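Local structure of extracellular ligand-binding receptor (Rhodopseudomonas palustris, 3SG0) at residues V162-F167 and T191-Y196; L229-L234 and K260-A265; A250-I255 and G380-K385. The protein probably serves as a periplasmic solute-binding receptor for transport of lignin-derived aromatic acids, and holds benzoyl-formic acid in the crystal. All coordinates share one frame; numbering follows the deposited sequence. Where two conformers were deposited one is given.

Contact 1 of 3, residues V162-F167 and T191-Y196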
loop_
_atom_site.group_PDB
_atom_site.type_symbol
_atom_site.label_atom_id
_atom_site.label_comp_id
_atom_site.label_asym_id
_atom_site.label_seq_id
_atom_site.Cartn_x
_atom_site.Cartn_y
_atom_site.Cartn_z
ATOM N N VAL A 162 21.837 8.885 10.409
ATOM C CA VAL A 162 21.026 7.904 9.692
ATOM C C VAL A 162 21.238 8.049 8.191
ATOM O O VAL A 162 20.984 9.107 7.625
ATOM C CB VAL A 162 19.529 8.071 10.036
ATOM C CG1 VAL A 162 18.684 7.056 9.273
ATOM C CG2 VAL A 162 19.312 7.938 11.539
ATOM N N GLY A 163 21.734 6.994 7.554
ATOM C CA GLY A 163 21.882 6.993 6.108
ATOM C C GLY A 163 20.535 6.809 5.433
ATOM O O GLY A 163 19.581 6.359 6.065
ATOM N N TYR A 164 20.446 7.157 4.154
ATOM C CA TYR A 164 19.195 7.002 3.422
ATOM C C TYR A 164 19.423 6.547 1.985
ATOM O O TYR A 164 20.242 7.121 1.259
ATOM C CB TYR A 164 18.405 8.315 3.417
ATOM C CG TYR A 164 17.125 8.225 2.624
ATOM C CD1 TYR A 164 17.127 8.366 1.240
ATOM C CD2 TYR A 164 15.913 7.970 3.255
ATOM C CE1 TYR A 164 15.953 8.264 0.506
ATOM C CE2 TYR A 164 14.743 7.871 2.534
ATOM C CZ TYR A 164 14.769 8.013 1.165
ATOM O OH TYR A 164 13.581 7.904 0.480
ATOM N N ILE A 165 18.672 5.530 1.574
ATOM C CA ILE A 165 18.528 5.204 0.158
ATOM C C ILE A 165 17.064 4.880 -0.093
ATOM O O ILE A 165 16.415 4.231 0.727
ATOM C CB ILE A 165 19.433 4.026 -0.281
ATOM C CG1 ILE A 165 19.272 3.753 -1.778
ATOM C CG2 ILE A 165 19.177 2.770 0.552
ATOM C CD1 ILE A 165 20.269 2.742 -2.328
ATOM N N GLY A 166 16.527 5.342 -1.213
ATOM C CA GLY A 166 15.139 5.052 -1.520
ATOM C C GLY A 166 14.893 5.115 -3.011
ATOM O O GLY A 166 15.762 5.536 -3.782
ATOM N N PHE A 167 13.707 4.699 -3.430
ATOM C CA PHE A 167 13.369 4.763 -4.840
ATOM C C PHE A 167 13.360 6.214 -5.314
ATOM O O PHE A 167 12.908 7.123 -4.602
ATOM C CB PHE A 167 11.973 4.205 -5.096
ATOM C CG PHE A 167 11.853 2.699 -5.014
ATOM C CD1 PHE A 167 12.915 1.840 -5.296
ATOM C CD2 PHE A 167 10.623 2.147 -4.698
ATOM C CE1 PHE A 167 12.733 0.455 -5.241
ATOM C CE2 PHE A 167 10.435 0.786 -4.648
ATOM C CZ PHE A 167 11.481 -0.069 -4.925
ATOM N N THR A 191 22.309 11.474 6.712
ATOM C CA THR A 191 23.658 11.678 6.185
ATOM C C THR A 191 23.739 11.627 4.661
ATOM O O THR A 191 24.731 12.080 4.077
ATOM C CB THR A 191 24.648 10.636 6.731
ATOM O OG1 THR A 191 24.325 9.345 6.197
ATOM C CG2 THR A 191 24.604 10.594 8.243
ATOM N N THR A 192 22.721 11.057 4.021
ATOM C CA THR A 192 22.698 10.953 2.563
ATOM C C THR A 192 21.288 11.100 2.039
ATOM O O THR A 192 20.317 11.044 2.796
ATOM C CB THR A 192 23.225 9.593 2.038
ATOM O OG1 THR A 192 22.376 8.528 2.492
ATOM C CG2 THR A 192 24.657 9.335 2.465
ATOM N N HIS A 193 21.192 11.265 0.725
ATOM C CA HIS A 193 19.933 11.171 0.007
ATOM C C HIS A 193 20.200 10.377 -1.269
ATOM O O HIS A 193 20.177 10.924 -2.373
ATOM C CB HIS A 193 19.390 12.565 -0.320
ATOM C CG HIS A 193 18.056 12.555 -1.004
ATOM N ND1 HIS A 193 17.457 13.701 -1.478
ATOM C CD2 HIS A 193 17.201 11.542 -1.286
ATOM C CE1 HIS A 193 16.294 13.397 -2.027
ATOM N NE2 HIS A 193 16.120 12.091 -1.930
ATOM N N GLU A 194 20.481 9.086 -1.112
ATOM C CA GLU A 194 20.757 8.230 -2.261
ATOM C C GLU A 194 19.453 7.675 -2.795
ATOM O O GLU A 194 18.504 7.437 -2.032
ATOM C CB GLU A 194 21.699 7.090 -1.881
ATOM C CG GLU A 194 23.096 7.556 -1.494
ATOM C CD GLU A 194 23.788 8.313 -2.610
ATOM O OE1 GLU A 194 23.866 7.788 -3.736
ATOM O OE2 GLU A 194 24.256 9.444 -2.363
ATOM N N VAL A 195 19.412 7.453 -4.103
ATOM C CA VAL A 195 18.226 6.905 -4.737
ATOM C C VAL A 195 18.594 5.813 -5.739
ATOM O O VAL A 195 19.736 5.728 -6.198
ATOM C CB VAL A 195 17.383 8.005 -5.438
ATOM C CG1 VAL A 195 16.888 9.039 -4.426
ATOM C CG2 VAL A 195 18.161 8.665 -6.567
ATOM N N TYR A 196 17.614 4.979 -6.069
ATOM C CA TYR A 196 17.765 3.988 -7.117
ATOM C C TYR A 196 16.429 3.740 -7.773
ATOM O O TYR A 196 15.378 4.043 -7.196
ATOM C CB TYR A 196 18.389 2.689 -6.602
ATOM C CG TYR A 196 17.541 1.756 -5.754
ATOM C CD1 TYR A 196 17.251 0.466 -6.196
ATOM C CD2 TYR A 196 17.120 2.121 -4.479
ATOM C CE1 TYR A 196 16.531 -0.424 -5.414
ATOM C CE2 TYR A 196 16.396 1.239 -3.688
ATOM C CZ TYR A 196 16.112 -0.032 -4.159
ATOM O OH TYR A 196 15.406 -0.909 -3.353
#
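Ile165, Gly166 and Phe167 pair in parallel with Glu194, Val195 and Tyr196, the strand axes running 26° apart. Gly166 carries the ladder with both polar atoms: its N donates to Glu194 O and its O accepts Tyr196 N, each at 3.0 Å. Glu194 N and the Thr192 hydroxyl both donate to Tyr164 O, from opposite faces of its carbonyl plane; Thr192 OG1 lies 2.8 Å from that oxygen. Thr192 OG1 can reach it because it sits between the backbone N and the carbonyl carbon (chi1 63°). Further back, Thr191 N bonds Val162 O at 2.9 Å. The pairing closes the right-handed beta-alpha-beta crossover 161-167, 170-186, 189-196, with 189-196 at the border of a four-stranded parallel sheet of the periplasmic-binding-protein fold. On one face the side chains of Tyr164 and His193 run side by side, with Tyr164 CE1 3.9 Å from His193 CD2, their rings oblique to each other, while His193 NE2 bonds Glu173. At the C-terminal end Phe167 brings CD1 over the rim of one face of the Tyr196 ring, planes 53° apart, and Phe167 CE1 is 3.6 Å from Tyr196 CZ. Ile165 CG1 meets Tyr196 CD2 at 3.8 Å. Tyr196 OH bonds Ser222 and Pro226; an alanine here would probably leave Phe167, which lies close to ligand-binding Arg198, less firmly held in its rotation and Ser222 without this partner.

Contact 2 of 3, residues L229-L234 and K260-A265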
loop_
_atom_site.group_PDB
_atom_site.type_symbol
_atom_site.label_atom_id
_atom_site.label_comp_id
_atom_site.label_asym_id
_atom_site.label_seq_id
_atom_site.Cartn_x
_atom_site.Cartn_y
_atom_site.Cartn_z
ATOM N N LEU A 229 17.759 -5.807 -2.247
ATOM C CA LEU A 229 19.069 -5.445 -2.779
ATOM C C LEU A 229 19.870 -4.468 -1.905
ATOM O O LEU A 229 21.003 -4.761 -1.533
ATOM C CB LEU A 229 18.922 -4.911 -4.205
ATOM C CG LEU A 229 20.172 -4.341 -4.870
ATOM C CD1 LEU A 229 21.257 -5.400 -4.973
ATOM C CD2 LEU A 229 19.836 -3.775 -6.239
ATOM N N PRO A 230 19.305 -3.300 -1.573
ATOM C CA PRO A 230 20.114 -2.386 -0.752
ATOM C C PRO A 230 20.457 -2.939 0.630
ATOM O O PRO A 230 21.531 -2.642 1.148
ATOM C CB PRO A 230 19.240 -1.129 -0.637
ATOM C CG PRO A 230 17.848 -1.592 -1.003
ATOM C CD PRO A 230 18.036 -2.686 -2.004
ATOM N N GLN A 231 19.561 -3.723 1.227
ATOM C CA GLN A 231 19.838 -4.269 2.548
ATOM C C GLN A 231 20.953 -5.319 2.485
ATOM O O GLN A 231 21.878 -5.296 3.297
ATOM C CB GLN A 231 18.563 -4.829 3.192
ATOM C CG GLN A 231 18.810 -5.381 4.586
ATOM C CD GLN A 231 17.675 -5.122 5.553
ATOM O OE1 GLN A 231 16.606 -4.634 5.182
ATOM N NE2 GLN A 231 17.917 -5.438 6.818
ATOM N N LYS A 232 20.873 -6.226 1.520
ATOM C CA LYS A 232 21.945 -7.195 1.318
ATOM C C LYS A 232 23.268 -6.513 0.983
ATOM O O LYS A 232 24.322 -6.927 1.463
ATOM C CB LYS A 232 21.584 -8.199 0.222
ATOM C CG LYS A 232 20.559 -9.234 0.641
ATOM C CD LYS A 232 20.386 -10.313 -0.423
ATOM C CE LYS A 232 21.328 -11.482 -0.200
ATOM N NZ LYS A 232 20.935 -12.280 0.998
ATOM N N ALA A 233 23.225 -5.477 0.156
ATOM C CA ALA A 233 24.453 -4.790 -0.231
ATOM C C ALA A 233 25.112 -4.127 0.973
ATOM O O ALA A 233 26.332 -4.195 1.138
ATOM C CB ALA A 233 24.172 -3.772 -1.328
ATOM N N LEU A 234 24.312 -3.503 1.829
ATOM C CA LEU A 234 24.846 -2.913 3.048
ATOM C C LEU A 234 25.508 -3.975 3.922
ATOM O O LEU A 234 26.630 -3.784 4.405
ATOM C CB LEU A 234 23.739 -2.199 3.822
ATOM C CG LEU A 234 23.345 -0.827 3.272
ATOM C CD1 LEU A 234 21.954 -0.441 3.724
ATOM C CD2 LEU A 234 24.367 0.225 3.696
ATOM N N LYS A 260 19.005 -14.080 6.171
ATOM C CA LYS A 260 19.633 -13.555 7.378
ATOM C C LYS A 260 19.930 -12.061 7.275
ATOM O O LYS A 260 19.977 -11.363 8.286
ATOM C CB LYS A 260 20.910 -14.337 7.709
ATOM C CG LYS A 260 22.122 -13.959 6.871
ATOM C CD LYS A 260 23.280 -14.916 7.126
ATOM C CE LYS A 260 24.587 -14.388 6.557
ATOM N NZ LYS A 260 25.129 -13.257 7.361
ATOM N N ASP A 261 20.113 -11.566 6.057
ATOM C CA ASP A 261 20.435 -10.152 5.873
ATOM C C ASP A 261 19.296 -9.203 6.257
ATOM O O ASP A 261 19.544 -8.040 6.587
ATOM C CB ASP A 261 20.878 -9.871 4.439
ATOM C CG ASP A 261 22.202 -10.529 4.094
ATOM O OD1 ASP A 261 23.079 -10.637 4.980
ATOM O OD2 ASP A 261 22.367 -10.941 2.929
ATOM N N VAL A 262 18.056 -9.690 6.218
ATOM C CA VAL A 262 16.918 -8.844 6.587
ATOM C C VAL A 262 16.376 -9.128 7.983
ATOM O O VAL A 262 15.478 -8.430 8.462
ATOM C CB VAL A 262 15.786 -8.866 5.531
ATOM C CG1 VAL A 262 16.331 -8.437 4.173
ATOM C CG2 VAL A 262 15.111 -10.236 5.462
ATOM N N GLU A 263 16.917 -10.143 8.648
ATOM C CA GLU A 263 16.563 -10.396 10.035
ATOM C C GLU A 263 16.806 -9.125 10.844
ATOM O O GLU A 263 17.833 -8.459 10.685
ATOM C CB GLU A 263 17.387 -11.563 10.585
ATOM C CG GLU A 263 17.124 -11.902 12.041
ATOM C CD GLU A 263 15.791 -12.595 12.263
ATOM O OE1 GLU A 263 15.119 -12.951 11.271
ATOM O OE2 GLU A 263 15.418 -12.783 13.443
ATOM N N GLY A 264 15.845 -8.775 11.693
ATOM C CA GLY A 264 15.974 -7.598 12.527
ATOM C C GLY A 264 15.499 -6.302 11.895
ATOM O O GLY A 264 15.449 -5.280 12.577
ATOM N N ALA A 265 15.157 -6.322 10.610
ATOM C CA ALA A 265 14.619 -5.120 9.981
ATOM C C ALA A 265 13.366 -4.668 10.724
ATOM O O ALA A 265 12.555 -5.496 11.144
ATOM C CB ALA A 265 14.300 -5.370 8.517
#
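Lys232 and Asp261 meet through chains that both start with CG anti to their own carbonyl carbon, chi1 -74° for the lysine and -67° for the aspartate. Lys232 then bends at chi3 (91°) and again at chi4, which sets NZ beside Asp261 OD2. Lys232 NZ arrives 2.8 Å from Asp261 OD2, on the anti side of that oxygen and somewhat out of the carboxylate plane, and makes a salt bridge. The two side chains cross at about a right angle, and the lysine's methylenes share in the contact: Lys232 CE stands 3.3 Å and Lys232 CG 3.4 Å from Asp261 OD2. One helix position earlier, Gln231 extends CG anti to its backbone N and bends at chi2, with its amide reaching the chain at 261-262. There Gln231 NE2 gives a weak, strongly bent hydrogen bond to Asp261 O at 3.1 Å. Its flank is apolar: Gln231 CD lies 3.8 Å from Val262 CG1, and Ala265 CB is 4.0 Å from Gln231 NE2. The other end of the amide, OE1, accepts from Gln245 NE2. Residues 262-265 form a type II turn with Gly264 at positive phi, leading into strand 266-269, so the contact joins helix 228-236 to the linker between helix 252-258 and that strand. Asp261 is thus held by a salt bridge at its carboxylate and only weakly at its carbonyl. It is a buried residue, where a lone carboxylate would be costly, and the nearby Lys232 charge would probably help to keep it ionised; the Gln231 amide probably owes its orientation mainly to Gln245.

Contact 3 of 3, residues A250-I255 and G380-K385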
loop_
_atom_site.group_PDB
_atom_site.type_symbol
_atom_site.label_atom_id
_atom_site.label_comp_id
_atom_site.label_asym_id
_atom_site.label_seq_id
_atom_site.Cartn_x
_atom_site.Cartn_y
_atom_site.Cartn_z
ATOM N N ALA A 250 6.473 -5.696 3.552
ATOM C CA ALA A 250 5.694 -6.509 4.488
ATOM C C ALA A 250 5.124 -7.793 3.876
ATOM O O ALA A 250 4.049 -8.261 4.276
ATOM C CB ALA A 250 4.596 -5.658 5.112
ATOM N N THR A 251 5.865 -8.367 2.932
ATOM C CA THR A 251 5.518 -9.634 2.306
ATOM C C THR A 251 6.517 -10.718 2.699
ATOM O O THR A 251 7.725 -10.473 2.774
ATOM C CB THR A 251 5.465 -9.518 0.770
ATOM O OG1 THR A 251 5.437 -10.839 0.221
ATOM C CG2 THR A 251 6.678 -8.771 0.198
ATOM N N GLU A 252 6.020 -11.922 2.941
ATOM C CA GLU A 252 6.910 -13.037 3.234
ATOM C C GLU A 252 7.921 -13.298 2.105
ATOM O O GLU A 252 8.962 -13.905 2.340
ATOM C CB GLU A 252 6.111 -14.291 3.596
ATOM C CG GLU A 252 5.529 -14.263 5.010
ATOM C CD GLU A 252 4.396 -13.262 5.205
ATOM O OE1 GLU A 252 3.694 -12.929 4.223
ATOM O OE2 GLU A 252 4.209 -12.812 6.357
ATOM N N GLU A 253 7.643 -12.824 0.892
ATOM C CA GLU A 253 8.619 -12.959 -0.196
ATOM C C GLU A 253 9.903 -12.196 0.103
ATOM O O GLU A 253 10.992 -12.608 -0.300
ATOM C CB GLU A 253 8.045 -12.459 -1.522
ATOM C CG GLU A 253 6.861 -13.250 -2.024
ATOM C CD GLU A 253 6.391 -12.791 -3.391
ATOM O OE1 GLU A 253 7.253 -12.518 -4.251
ATOM O OE2 GLU A 253 5.166 -12.700 -3.601
ATOM N N PHE A 254 9.776 -11.070 0.790
ATOM C CA PHE A 254 10.925 -10.266 1.187
ATOM C C PHE A 254 11.755 -11.009 2.231
ATOM O O PHE A 254 12.987 -11.017 2.177
ATOM C CB PHE A 254 10.444 -8.910 1.720
ATOM C CG PHE A 254 11.532 -8.054 2.314
ATOM C CD1 PHE A 254 12.271 -7.184 1.529
ATOM C CD2 PHE A 254 11.794 -8.103 3.672
ATOM C CE1 PHE A 254 13.252 -6.396 2.087
ATOM C CE2 PHE A 254 12.773 -7.311 4.234
ATOM C CZ PHE A 254 13.506 -6.454 3.435
ATOM N N ILE A 255 11.082 -11.648 3.180
ATOM C CA ILE A 255 11.773 -12.427 4.204
ATOM C C ILE A 255 12.523 -13.585 3.567
ATOM O O ILE A 255 13.689 -13.837 3.889
ATOM C CB ILE A 255 10.797 -12.961 5.279
ATOM C CG1 ILE A 255 10.188 -11.794 6.066
ATOM C CG2 ILE A 255 11.501 -13.952 6.217
ATOM C CD1 ILE A 255 9.168 -12.213 7.113
ATOM N N GLY A 380 12.439 -14.924 11.020
ATOM C CA GLY A 380 11.823 -15.163 9.731
ATOM C C GLY A 380 10.322 -14.940 9.681
ATOM O O GLY A 380 9.646 -15.499 8.819
ATOM N N ALA A 381 9.800 -14.116 10.586
ATOM C CA ALA A 381 8.385 -13.757 10.569
ATOM C C ALA A 381 8.195 -12.303 10.965
ATOM O O ALA A 381 9.002 -11.748 11.715
ATOM C CB ALA A 381 7.586 -14.664 11.504
ATOM N N PHE A 382 7.128 -11.687 10.458
ATOM C CA PHE A 382 6.745 -10.350 10.895
ATOM C C PHE A 382 6.105 -10.405 12.280
ATOM O O PHE A 382 5.155 -11.152 12.511
ATOM C CB PHE A 382 5.788 -9.702 9.893
ATOM C CG PHE A 382 6.390 -9.515 8.532
ATOM C CD1 PHE A 382 7.474 -8.672 8.348
ATOM C CD2 PHE A 382 5.878 -10.193 7.442
ATOM C CE1 PHE A 382 8.039 -8.501 7.086
ATOM C CE2 PHE A 382 6.429 -10.034 6.180
ATOM C CZ PHE A 382 7.515 -9.186 6.001
ATOM N N ARG A 383 6.633 -9.600 13.195
ATOM C CA ARG A 383 6.161 -9.575 14.575
ATOM C C ARG A 383 5.973 -8.137 15.021
ATOM O O ARG A 383 6.636 -7.235 14.513
ATOM C CB ARG A 383 7.192 -10.233 15.499
ATOM C CG ARG A 383 7.593 -11.653 15.114
ATOM C CD ARG A 383 6.438 -12.625 15.263
ATOM N NE ARG A 383 5.880 -12.603 16.611
ATOM C CZ ARG A 383 6.340 -13.326 17.629
ATOM N NH1 ARG A 383 7.373 -14.142 17.460
ATOM N NH2 ARG A 383 5.768 -13.229 18.820
ATOM N N LEU A 384 5.082 -7.906 15.977
ATOM C CA LEU A 384 5.059 -6.603 16.625
ATOM C C LEU A 384 6.376 -6.380 17.352
ATOM O O LEU A 384 6.825 -7.238 18.117
ATOM C CB LEU A 384 3.908 -6.495 17.619
ATOM C CG LEU A 384 2.525 -6.256 17.027
ATOM C CD1 LEU A 384 1.509 -6.160 18.153
ATOM C CD2 LEU A 384 2.489 -4.990 16.179
ATOM N N LYS A 385 7.010 -5.238 17.121
ATOM C CA LYS A 385 8.238 -4.906 17.832
ATOM C C LYS A 385 7.921 -4.658 19.297
ATOM O O LYS A 385 6.972 -3.942 19.610
ATOM C CB LYS A 385 8.890 -3.665 17.227
ATOM C CG LYS A 385 10.167 -3.229 17.936
ATOM C CD LYS A 385 11.290 -4.225 17.702
ATOM C CE LYS A 385 12.563 -3.815 18.430
ATOM N NZ LYS A 385 12.456 -4.035 19.896
HETATM O O HOH W 1 5.596 -13.521 8.620
#
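Phe382 pushes its ring against the start of helix 252-258, its CG anti to the carbonyl carbon and beside the backbone N (chi1 -62°). One face of the ring receives Ile255: CD1 stands 3.6 Å from the ring centroid and 13° from the normal, a CH-pi contact over the centre. Ile255 places CD1 there with an extended chi2 of 178°, and the two side chains slide past each other in opposite directions. The other branch, Ile255 CG2, lies 3.6 Å from Gly380 O, two residues before the phenylalanine. Gly380 has positive phi, which favours glycine. The edge of the ring meets backbone: Thr251 O lies near the ring plane, 3.5 Å from Phe382 CZ. Ala250 C is 3.5 Å from Phe382 CE2. Glu252, bent at chi2, also reaches the edge, with OE2 3.3 Å from Phe382 CD2 and the carboxylate plane steeply inclined to the ring. Glu252 OE2 also accepts from a water at 2.7 Å, and this water accepts from Phe382 N, so a carboxylate and a strand amide are joined through one molecule. Thr251 is the N-cap of the helix: Thr251 OG1 takes the N-H of Glu253 N at 3.0 Å, a capping bond that closes the start of the helix. Phe382 also touches Ile377 of strand 373-378, the partner of its own strand 381-384, and Ala250 touches Phe267 of strand 266-269. The ring therefore sits between the three-stranded antiparallel sheet and helix 252-258, whose Phe254 packs in turn on helix 228-236.

In the fold
From the N terminus, contact 1 comes first, closing a 23-residue, mostly helical loop between 162-167 and 191-196. It is complete before contact 2 opens at helix 228-236. Contacts 2 and 3 cross: 250-255 lies inside the loop that 260-265 closes, whereas its own partner, 380-385, returns 125 residues later, near the C terminus. Pro230 connects contacts 1 and 2, its ring packing on Tyr196 and Ile165. Contacts 2 and 3 adjoin where Phe254 meets Val262 and Gln231. Together they tie the four-stranded parallel sheet, through helices 228-236 and 252-258, to the antiparallel sheet containing the chain's end.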